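PDB 6W3S: putative methyl-accepting chemotaxis signal transduction protein from Campylobacter jejuni, which probably acts as a chemoreceptor that senses extracellular ligands, holding a leucine in its sensor region, and relays the signal that steers chemotaxis. Local coordinates for residues H74-L79 with V159-E164; A78-L83 with V90-K95; N176-D181 with T237-E242. All coordinates share one frame; numbering follows the deposited sequence. Where two conformers were deposited one is given.

Contact 1 (H74-L79 with V159-E164); sequences HSINAL and VDIPSE. With LEU (leucine), chain C; SO4 (sulfate ion), chain E.
Leu79 and Asp160 meet through both backbone and side chain. Leu79 N donates to Asp160 O at 2.9 Å, just after the turn that ends helix 58-76. That turn is a Schellman motif with Asn77 as its C-prime residue, at positive phi.

Asp160 CB lies 4.4 Å from Leu79 CB. With CG anti to the carbonyl carbon (chi1 -66°), the carboxylate is carried on into the ligand pocket. There OD1 is hydrogen-bonded to the hydroxyls of Thr142 (OG1) and Tyr82 (OH), and OD2 takes a bond from Asn80 ND2. OD2 also receives the amino group of the bound leucine, whose N lies 2.8 Å from it.

The remaining side-chain contacts between the segments are apolar. Ile161 starts out pointing away from 74-79, but its CD1 swings back to within 3.8 Å of Ala78 CB, and Leu79 CB rests 4.3 Å from Pro162 CD.

Both carboxylate oxygens of Asp160 are thus engaged, which should fix the rotation of the carboxylate. A negative charge held this way, together with Asp133, probably complements the ligand's ammonium, as in amino-acid-binding dCache sensors.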
loop_
_atom_site.group_PDB
_atom_site.type_symbol
_atom_site.label_atom_id
_atom_site.label_comp_id
_atom_site.label_asym_id
_atom_site.label_seq_id
_atom_site.Cartn_x
_atom_site.Cartn_y
_atom_site.Cartn_z
ATOM N N HIS A 74 -0.536 18.468 2.828
ATOM C CA HIS A 74 -1.668 18.781 3.661
ATOM C C HIS A 74 -2.970 18.200 3.087
ATOM O O HIS A 74 -3.846 17.750 3.856
ATOM C CB HIS A 74 -1.826 20.272 3.852
ATOM C CG HIS A 74 -0.754 20.864 4.690
ATOM N ND1 HIS A 74 -0.461 22.194 4.638
ATOM C CD2 HIS A 74 0.036 20.334 5.659
ATOM C CE1 HIS A 74 0.424 22.486 5.562
ATOM N NE2 HIS A 74 0.767 21.372 6.178
ATOM N N SER A 75 -3.172 18.371 1.792
ATOM C CA SER A 75 -4.425 17.971 1.187
ATOM C C SER A 75 -4.784 16.492 1.398
ATOM O O SER A 75 -5.966 16.181 1.552
ATOM C CB SER A 75 -4.399 18.267 -0.313
ATOM O OG SER A 75 -3.600 17.322 -0.978
ATOM N N ILE A 76 -3.783 15.622 1.510
ATOM C CA ILE A 76 -4.012 14.179 1.698
ATOM C C ILE A 76 -3.555 13.691 3.088
ATOM O O ILE A 76 -3.686 12.505 3.386
ATOM C CB ILE A 76 -3.400 13.319 0.556
ATOM C CG1 ILE A 76 -4.152 11.971 0.349
ATOM C CG2 ILE A 76 -1.880 13.172 0.712
ATOM C CD1 ILE A 76 -3.771 11.236 -0.942
ATOM N N ASN A 77 -3.028 14.609 3.918
ATOM C CA ASN A 77 -2.433 14.241 5.213
ATOM C C ASN A 77 -1.358 13.162 5.013
ATOM O O ASN A 77 -1.265 12.170 5.741
ATOM C CB ASN A 77 -3.486 13.805 6.232
ATOM C CG ASN A 77 -2.914 13.656 7.611
ATOM O OD1 ASN A 77 -2.035 14.419 7.991
ATOM N ND2 ASN A 77 -3.469 12.735 8.413
ATOM N N ALA A 78 -0.486 13.390 4.031
ATOM C CA ALA A 78 0.682 12.525 3.890
ATOM C C ALA A 78 1.699 12.820 4.993
ATOM O O ALA A 78 1.660 13.853 5.627
ATOM C CB ALA A 78 1.340 12.737 2.538
ATOM N N LEU A 79 2.592 11.882 5.236
ATOM C CA LEU A 79 3.623 12.034 6.251
ATOM C C LEU A 79 4.765 12.921 5.739
ATOM O O LEU A 79 5.176 13.841 6.426
ATOM C CB LEU A 79 4.147 10.667 6.671
ATOM C CG LEU A 79 4.952 10.772 7.955
ATOM C CD1 LEU A 79 4.103 11.178 9.185
ATOM C CD2 LEU A 79 5.649 9.448 8.233
ATOM N N VAL A 159 6.260 10.399 -2.137
ATOM C CA VAL A 159 5.103 10.631 -1.281
ATOM C C VAL A 159 5.018 9.463 -0.302
ATOM O O VAL A 159 4.921 8.307 -0.707
ATOM C CB VAL A 159 3.803 10.704 -2.139
ATOM C CG1 VAL A 159 2.566 10.811 -1.216
ATOM C CG2 VAL A 159 3.836 11.863 -3.094
ATOM N N ASP A 160 5.100 9.782 1.005
ATOM C CA ASP A 160 5.042 8.764 2.041
ATOM C C ASP A 160 3.674 8.794 2.713
ATOM O O ASP A 160 3.284 9.802 3.318
ATOM C CB ASP A 160 6.083 9.021 3.134
ATOM C CG ASP A 160 7.518 8.910 2.697
ATOM O OD1 ASP A 160 7.815 8.384 1.598
ATOM O OD2 ASP A 160 8.384 9.332 3.508
ATOM N N ILE A 161 2.990 7.658 2.662
ATOM C CA ILE A 161 1.716 7.486 3.315
ATOM C C ILE A 161 1.898 6.456 4.435
ATOM O O ILE A 161 2.434 5.386 4.188
ATOM C CB ILE A 161 0.636 6.992 2.313
ATOM C CG1 ILE A 161 0.530 7.902 1.072
ATOM C CG2 ILE A 161 -0.713 6.807 3.005
ATOM C CD1 ILE A 161 0.129 9.326 1.351
ATOM N N PRO A 162 1.438 6.772 5.675
ATOM C CA PRO A 162 1.583 5.752 6.702
ATOM C C PRO A 162 0.937 4.411 6.350
ATOM O O PRO A 162 -0.195 4.369 5.885
ATOM C CB PRO A 162 0.846 6.355 7.893
ATOM C CG PRO A 162 0.965 7.843 7.687
ATOM C CD PRO A 162 0.834 8.005 6.198
ATOM N N SER A 163 1.680 3.323 6.509
ATOM C CA SER A 163 1.092 2.034 6.229
ATOM C C SER A 163 -0.090 1.742 7.115
ATOM O O SER A 163 -0.992 0.988 6.708
ATOM C CB SER A 163 2.164 0.949 6.258
ATOM O OG SER A 163 2.896 1.025 7.444
ATOM N N GLU A 164 -0.087 2.309 8.320
ATOM C CA GLU A 164 -1.220 2.129 9.245
ATOM C C GLU A 164 -2.531 2.584 8.555
ATOM O O GLU A 164 -3.618 2.081 8.883
ATOM C CB GLU A 164 -0.990 2.938 10.526
ATOM C CG GLU A 164 -2.084 2.735 11.562
ATOM C CD GLU A 164 -1.939 3.607 12.774
ATOM O OE1 GLU A 164 -0.802 4.013 13.052
ATOM O OE2 GLU A 164 -2.940 3.754 13.518
HETATM N N LEU C . 10.797 7.955 3.611
HETATM C CA LEU C . 11.994 8.360 2.825
HETATM C C LEU C . 13.108 7.395 3.246
HETATM O O LEU C . 13.168 6.985 4.423
HETATM C CB LEU C . 12.315 9.814 3.130
HETATM C CG LEU C . 13.384 10.508 2.249
HETATM C CD1 LEU C . 13.162 12.018 2.255
HETATM C CD2 LEU C . 14.795 10.185 2.767
HETATM O OXT LEU C . 13.985 7.090 2.411
HETATM S S SO4 E . 2.484 20.852 9.504
HETATM O O1 SO4 E . 3.676 21.144 10.348
HETATM O O2 SO4 E . 2.357 19.402 9.376
HETATM O O3 SO4 E . 2.673 21.386 8.148
HETATM O O4 SO4 E . 1.385 21.544 10.202
#

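Contact 2 (A78-L83 with V90-K95); sequences ALNVYL and VLLSQK. With LEU (leucine), chain C.
Val81 and Ser93 hold each other through a pair of 2.8 Å bonds, Val81 N to Ser93 O and Ser93 N to Val81 O. Leu83 and Leu91 repeat the reciprocal pairing two residues along each strand, and Lys95 N closes the ladder on Leu79 O at 2.9 Å. The strands run antiparallel, 162° apart.

Asn80, Tyr82, Leu92 and Gln94 share the face turned to the ligand. Tyr82 has CG between its backbone N and carbonyl carbon (chi1 46°), which stands the ring up over that face. Leucine CD1 of the ligand sits 3.7 Å above the ring plane, over its centre. Tyr82 OH is hydrogen-bonded to Asp160 OD1, and its 3.4 Å approach to the ligand CA is a contact only. At the base of the side chain, Val90 CG2 and Leu92 CD1 brace Tyr82 CB, at 3.7 Å and 4.0 Å.

Asn80 and Gln94 lie side by side, their amide planes nearly perpendicular. Asn80 ND2 is hydrogen-bonded to Asp160 and to Asp133, and OD1 is left against Gln94 CB at 3.1 Å, buried without a hydrogen-bond partner in the model.

On the other face Val81 and Leu91 pack on Leu69 of helix 58-76, and Arg73 binds Ser93 OG. The hairpin lies between strand 152-162, next to 80-84, and the short strand 103-105, next to 90-94.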
loop_
_atom_site.group_PDB
_atom_site.type_symbol
_atom_site.label_atom_id
_atom_site.label_comp_id
_atom_site.label_asym_id
_atom_site.label_seq_id
_atom_site.Cartn_x
_atom_site.Cartn_y
_atom_site.Cartn_z
ATOM N N ALA A 78 -0.486 13.390 4.031
ATOM C CA ALA A 78 0.682 12.525 3.890
ATOM C C ALA A 78 1.699 12.820 4.993
ATOM O O ALA A 78 1.660 13.853 5.627
ATOM C CB ALA A 78 1.340 12.737 2.538
ATOM N N LEU A 79 2.592 11.882 5.236
ATOM C CA LEU A 79 3.623 12.034 6.251
ATOM C C LEU A 79 4.765 12.921 5.739
ATOM O O LEU A 79 5.176 13.841 6.426
ATOM C CB LEU A 79 4.147 10.667 6.671
ATOM C CG LEU A 79 4.952 10.772 7.955
ATOM C CD1 LEU A 79 4.103 11.178 9.185
ATOM C CD2 LEU A 79 5.649 9.448 8.233
ATOM N N ASN A 80 5.233 12.662 4.515
ATOM C CA ASN A 80 6.320 13.419 3.896
ATOM C C ASN A 80 6.016 13.489 2.412
ATOM O O ASN A 80 5.485 12.521 1.834
ATOM C CB ASN A 80 7.663 12.721 4.011
ATOM C CG ASN A 80 8.084 12.511 5.440
ATOM O OD1 ASN A 80 8.333 13.471 6.173
ATOM N ND2 ASN A 80 8.299 11.241 5.794
ATOM N N VAL A 81 6.362 14.626 1.798
ATOM C CA VAL A 81 6.313 14.761 0.347
ATOM C C VAL A 81 7.614 15.482 -0.030
ATOM O O VAL A 81 7.961 16.476 0.596
ATOM C CB VAL A 81 5.062 15.533 -0.126
ATOM C CG1 VAL A 81 5.086 15.789 -1.624
ATOM C CG2 VAL A 81 3.753 14.887 0.319
ATOM N N TYR A 82 8.292 15.003 -1.078
ATOM C CA TYR A 82 9.655 15.461 -1.292
ATOM C C TYR A 82 10.072 15.293 -2.752
ATOM O O TYR A 82 9.513 14.482 -3.487
ATOM C CB TYR A 82 10.649 14.725 -0.316
ATOM C CG TYR A 82 10.471 13.215 -0.210
ATOM C CD1 TYR A 82 9.597 12.688 0.746
ATOM C CD2 TYR A 82 11.140 12.319 -1.025
ATOM C CE1 TYR A 82 9.414 11.323 0.878
ATOM C CE2 TYR A 82 10.976 10.952 -0.917
ATOM C CZ TYR A 82 10.114 10.450 0.071
ATOM O OH TYR A 82 9.986 9.092 0.187
ATOM N N LEU A 83 11.149 16.012 -3.101
ATOM C CA LEU A 83 11.740 15.954 -4.426
ATOM C C LEU A 83 13.232 15.784 -4.306
ATOM O O LEU A 83 13.928 16.681 -3.786
ATOM C CB LEU A 83 11.378 17.200 -5.243
ATOM C CG LEU A 83 11.929 17.255 -6.665
ATOM C CD1 LEU A 83 11.313 16.156 -7.520
ATOM C CD2 LEU A 83 11.749 18.621 -7.296
ATOM N N VAL A 90 17.586 16.698 -1.152
ATOM C CA VAL A 90 16.162 16.437 -1.267
ATOM C C VAL A 90 15.405 17.585 -0.638
ATOM O O VAL A 90 15.673 17.970 0.504
ATOM C CB VAL A 90 15.759 15.088 -0.646
ATOM C CG1 VAL A 90 16.144 14.954 0.814
ATOM C CG2 VAL A 90 14.278 14.788 -0.826
ATOM N N LEU A 91 14.437 18.110 -1.370
ATOM C CA LEU A 91 13.541 19.138 -0.853
ATOM C C LEU A 91 12.400 18.445 -0.126
ATOM O O LEU A 91 11.648 17.671 -0.755
ATOM C CB LEU A 91 13.001 20.003 -1.973
ATOM C CG LEU A 91 12.023 21.077 -1.514
ATOM C CD1 LEU A 91 12.670 22.106 -0.591
ATOM C CD2 LEU A 91 11.381 21.766 -2.693
ATOM N N LEU A 92 12.335 18.628 1.188
ATOM C CA LEU A 92 11.501 17.793 2.061
ATOM C C LEU A 92 10.410 18.613 2.735
ATOM O O LEU A 92 10.714 19.543 3.474
ATOM C CB LEU A 92 12.374 17.121 3.108
ATOM C CG LEU A 92 11.650 16.332 4.191
ATOM C CD1 LEU A 92 10.783 15.214 3.664
ATOM C CD2 LEU A 92 12.689 15.799 5.186
ATOM N N SER A 93 9.144 18.231 2.493
ATOM C CA SER A 93 8.015 18.754 3.268
ATOM C C SER A 93 7.535 17.654 4.203
ATOM O O SER A 93 7.081 16.610 3.707
ATOM C CB SER A 93 6.859 19.174 2.322
ATOM O OG SER A 93 5.762 19.692 3.012
ATOM N N GLN A 94 7.728 17.848 5.497
ATOM C CA GLN A 94 7.483 16.819 6.481
ATOM C C GLN A 94 6.436 17.285 7.456
ATOM O O GLN A 94 6.361 18.449 7.816
ATOM C CB GLN A 94 8.751 16.408 7.218
ATOM C CG GLN A 94 9.425 17.508 7.995
ATOM C CD GLN A 94 10.547 17.000 8.848
ATOM O OE1 GLN A 94 11.716 17.163 8.560
ATOM N NE2 GLN A 94 10.169 16.464 9.967
ATOM N N LYS A 95 5.646 16.312 7.923
ATOM C CA LYS A 95 4.722 16.586 9.007
ATOM C C LYS A 95 5.521 17.029 10.243
ATOM O O LYS A 95 6.623 16.533 10.506
ATOM C CB LYS A 95 3.824 15.327 9.200
ATOM C CG LYS A 95 2.431 15.593 9.745
ATOM C CD LYS A 95 1.597 14.320 9.815
ATOM C CE LYS A 95 0.380 14.495 10.699
ATOM N NZ LYS A 95 -0.594 15.357 10.006
HETATM N N LEU C . 10.797 7.955 3.611
HETATM C CA LEU C . 11.994 8.360 2.825
HETATM C C LEU C . 13.108 7.395 3.246
HETATM O O LEU C . 13.168 6.985 4.423
HETATM C CB LEU C . 12.315 9.814 3.130
HETATM C CG LEU C . 13.384 10.508 2.249
HETATM C CD1 LEU C . 13.162 12.018 2.255
HETATM C CD2 LEU C . 14.795 10.185 2.767
HETATM O OXT LEU C . 13.985 7.090 2.411
#

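Contact 3 (N176-D181 with T237-E242); sequences NTFLFD and TACITE
Phe178 and Cys239 are brought together with Phe180 by their first torsions. Phe178 CG stands between its backbone N and carbonyl carbon (chi1 49°), which tips the ring across onto strand 236-243 and lays one face against Cys239 CB. That carbon is 3.9 Å from the Phe178 ring centroid and displaced toward the rim, a CH-pi contact. Cys239 SG, anti to its own carbonyl carbon (chi1 -63°), is sent on to Phe180, meeting that ring at its edge with SG 3.8 Å from CE2. Thr241 CG2 closes on the edge of the Phe178 ring, 3.9 Å from CZ.

Beneath these side chains the two strands run antiparallel. Phe178 and Cys239 exchange backbone bonds both ways, as do Phe180 and Thr237, with Phe180 N to Thr237 O the shorter at 2.7 Å. At the far end Asn176 ND2 gives Thr241 O a 3.1 Å bond from above the Thr241 carbonyl plane, next to a weak one from Thr241 N to Asn176 O. On the opposite face Leu179 CD1 packs on Ala238 CB at 3.7 Å, and helix 4-48 covers this side.

Cys239 is half of a disulfide with Cys230 on the adjoining strand 224-233. The aromatic rings therefore pack against a covalent cross-link, and the two strands are joined by backbone bonds and, on this face, by apolar and sulfur-aromatic contacts beside the disulfide.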
loop_
_atom_site.group_PDB
_atom_site.type_symbol
_atom_site.label_atom_id
_atom_site.label_comp_id
_atom_site.label_asym_id
_atom_site.label_seq_id
_atom_site.Cartn_x
_atom_site.Cartn_y
_atom_site.Cartn_z
ATOM N N ASN A 176 -14.075 -11.829 8.068
ATOM C CA ASN A 176 -12.818 -12.223 8.701
ATOM C C ASN A 176 -11.755 -12.247 7.600
ATOM O O ASN A 176 -11.204 -13.295 7.234
ATOM C CB ASN A 176 -12.935 -13.604 9.361
ATOM C CG ASN A 176 -11.665 -14.021 10.051
ATOM O OD1 ASN A 176 -11.017 -13.212 10.709
ATOM N ND2 ASN A 176 -11.305 -15.260 9.909
ATOM N N THR A 177 -11.424 -11.039 7.159
ATOM C CA THR A 177 -10.480 -10.840 6.083
ATOM C C THR A 177 -9.148 -10.345 6.645
ATOM O O THR A 177 -9.068 -9.756 7.714
ATOM C CB THR A 177 -11.011 -9.829 5.014
ATOM O OG1 THR A 177 -11.246 -8.570 5.617
ATOM C CG2 THR A 177 -12.211 -10.377 4.277
ATOM N N PHE A 178 -8.090 -10.616 5.896
ATOM C CA PHE A 178 -6.733 -10.323 6.336
ATOM C C PHE A 178 -5.821 -10.264 5.123
ATOM O O PHE A 178 -6.174 -10.748 4.065
ATOM C CB PHE A 178 -6.244 -11.243 7.454
ATOM C CG PHE A 178 -6.453 -12.708 7.219
ATOM C CD1 PHE A 178 -7.709 -13.281 7.453
ATOM C CD2 PHE A 178 -5.390 -13.536 6.862
ATOM C CE1 PHE A 178 -7.876 -14.620 7.285
ATOM C CE2 PHE A 178 -5.579 -14.900 6.707
ATOM C CZ PHE A 178 -6.822 -15.442 6.959
ATOM N N LEU A 179 -4.678 -9.614 5.299
ATOM C CA LEU A 179 -3.756 -9.345 4.226
ATOM C C LEU A 179 -2.360 -9.726 4.663
ATOM O O LEU A 179 -1.932 -9.382 5.772
ATOM C CB LEU A 179 -3.822 -7.844 3.938
ATOM C CG LEU A 179 -3.373 -7.301 2.626
ATOM C CD1 LEU A 179 -4.302 -7.848 1.559
ATOM C CD2 LEU A 179 -3.415 -5.787 2.666
ATOM N N PHE A 180 -1.678 -10.484 3.811
ATOM C CA PHE A 180 -0.243 -10.737 3.916
ATOM C C PHE A 180 0.544 -9.832 2.979
ATOM O O PHE A 180 0.103 -9.558 1.872
ATOM C CB PHE A 180 0.074 -12.193 3.527
ATOM C CG PHE A 180 -0.615 -13.217 4.393
ATOM C CD1 PHE A 180 -0.034 -13.645 5.574
ATOM C CD2 PHE A 180 -1.838 -13.753 4.041
ATOM C CE1 PHE A 180 -0.651 -14.573 6.393
ATOM C CE2 PHE A 180 -2.440 -14.686 4.830
ATOM C CZ PHE A 180 -1.847 -15.129 5.990
ATOM N N ASP A 181 1.759 -9.443 3.392
ATOM C CA ASP A 181 2.690 -8.707 2.558
ATOM C C ASP A 181 3.458 -9.641 1.629
ATOM O O ASP A 181 3.165 -10.838 1.562
ATOM C CB ASP A 181 3.603 -7.837 3.430
ATOM C CG ASP A 181 4.604 -8.624 4.278
ATOM O OD1 ASP A 181 4.873 -9.813 3.987
ATOM O OD2 ASP A 181 5.131 -7.993 5.235
ATOM N N THR A 237 -1.294 -10.745 -0.410
ATOM C CA THR A 237 -2.247 -11.846 -0.514
ATOM C C THR A 237 -3.382 -11.555 0.454
ATOM O O THR A 237 -3.133 -11.351 1.651
ATOM C CB THR A 237 -1.630 -13.198 -0.170
ATOM O OG1 THR A 237 -0.537 -13.449 -1.047
ATOM C CG2 THR A 237 -2.674 -14.285 -0.288
ATOM N N ALA A 238 -4.601 -11.391 -0.089
ATOM C CA ALA A 238 -5.780 -11.194 0.737
ATOM C C ALA A 238 -6.511 -12.509 0.936
ATOM O O ALA A 238 -6.682 -13.250 -0.016
ATOM C CB ALA A 238 -6.728 -10.214 0.062
ATOM N N CYS A 239 -6.990 -12.752 2.153
ATOM C CA CYS A 239 -7.696 -13.996 2.487
ATOM C C CYS A 239 -8.919 -13.703 3.328
ATOM O O CYS A 239 -9.036 -12.659 3.997
ATOM C CB CYS A 239 -6.785 -14.929 3.316
ATOM S SG CYS A 239 -5.281 -15.483 2.450
ATOM N N ILE A 240 -9.830 -14.666 3.272
ATOM C CA ILE A 240 -10.969 -14.724 4.205
ATOM C C ILE A 240 -11.138 -16.163 4.663
ATOM O O ILE A 240 -10.835 -17.086 3.889
ATOM C CB ILE A 240 -12.254 -14.232 3.490
ATOM C CG1 ILE A 240 -13.399 -13.998 4.485
ATOM C CG2 ILE A 240 -12.649 -15.156 2.357
ATOM C CD1 ILE A 240 -14.596 -13.223 3.920
ATOM N N THR A 241 -11.474 -16.351 5.938
ATOM C CA THR A 241 -11.819 -17.685 6.419
ATOM C C THR A 241 -13.038 -17.622 7.330
ATOM O O THR A 241 -13.307 -16.569 7.940
ATOM C CB THR A 241 -10.674 -18.393 7.146
ATOM O OG1 THR A 241 -10.486 -17.788 8.434
ATOM C CG2 THR A 241 -9.400 -18.326 6.354
ATOM N N GLU A 242 -13.712 -18.766 7.465
ATOM C CA GLU A 242 -14.834 -18.905 8.387
ATOM C C GLU A 242 -14.903 -20.334 8.850
ATOM O O GLU A 242 -14.326 -21.238 8.262
ATOM C CB GLU A 242 -16.164 -18.499 7.742
ATOM C CG GLU A 242 -16.558 -19.431 6.617
ATOM C CD GLU A 242 -17.873 -19.093 5.917
ATOM O OE1 GLU A 242 -18.623 -18.211 6.368
ATOM O OE2 GLU A 242 -18.146 -19.855 4.946
HETATM O O HOH W 1 1.795 -12.083 -0.600
#

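Contacts 1 and 2 are two sides of one site: they share Ala78 and Leu79, their centres are 10 Å apart, and both reach the bound leucine. Strand 80-84 lies between strands 90-94 and 152-162 in a six-stranded antiparallel sheet, within the range of the first PDC sensor domain. Contact 3 follows later in the chain, after helix 163-172, in a separate five-stranded sheet. Its centre is about 24 Å from that of contact 1 and 32 Å from that of contact 2, across the chain's centre. Two sheets set along the long helix 4-48 are consistent with a double Cache sensor, here with leucine in the module of contacts 1 and 2.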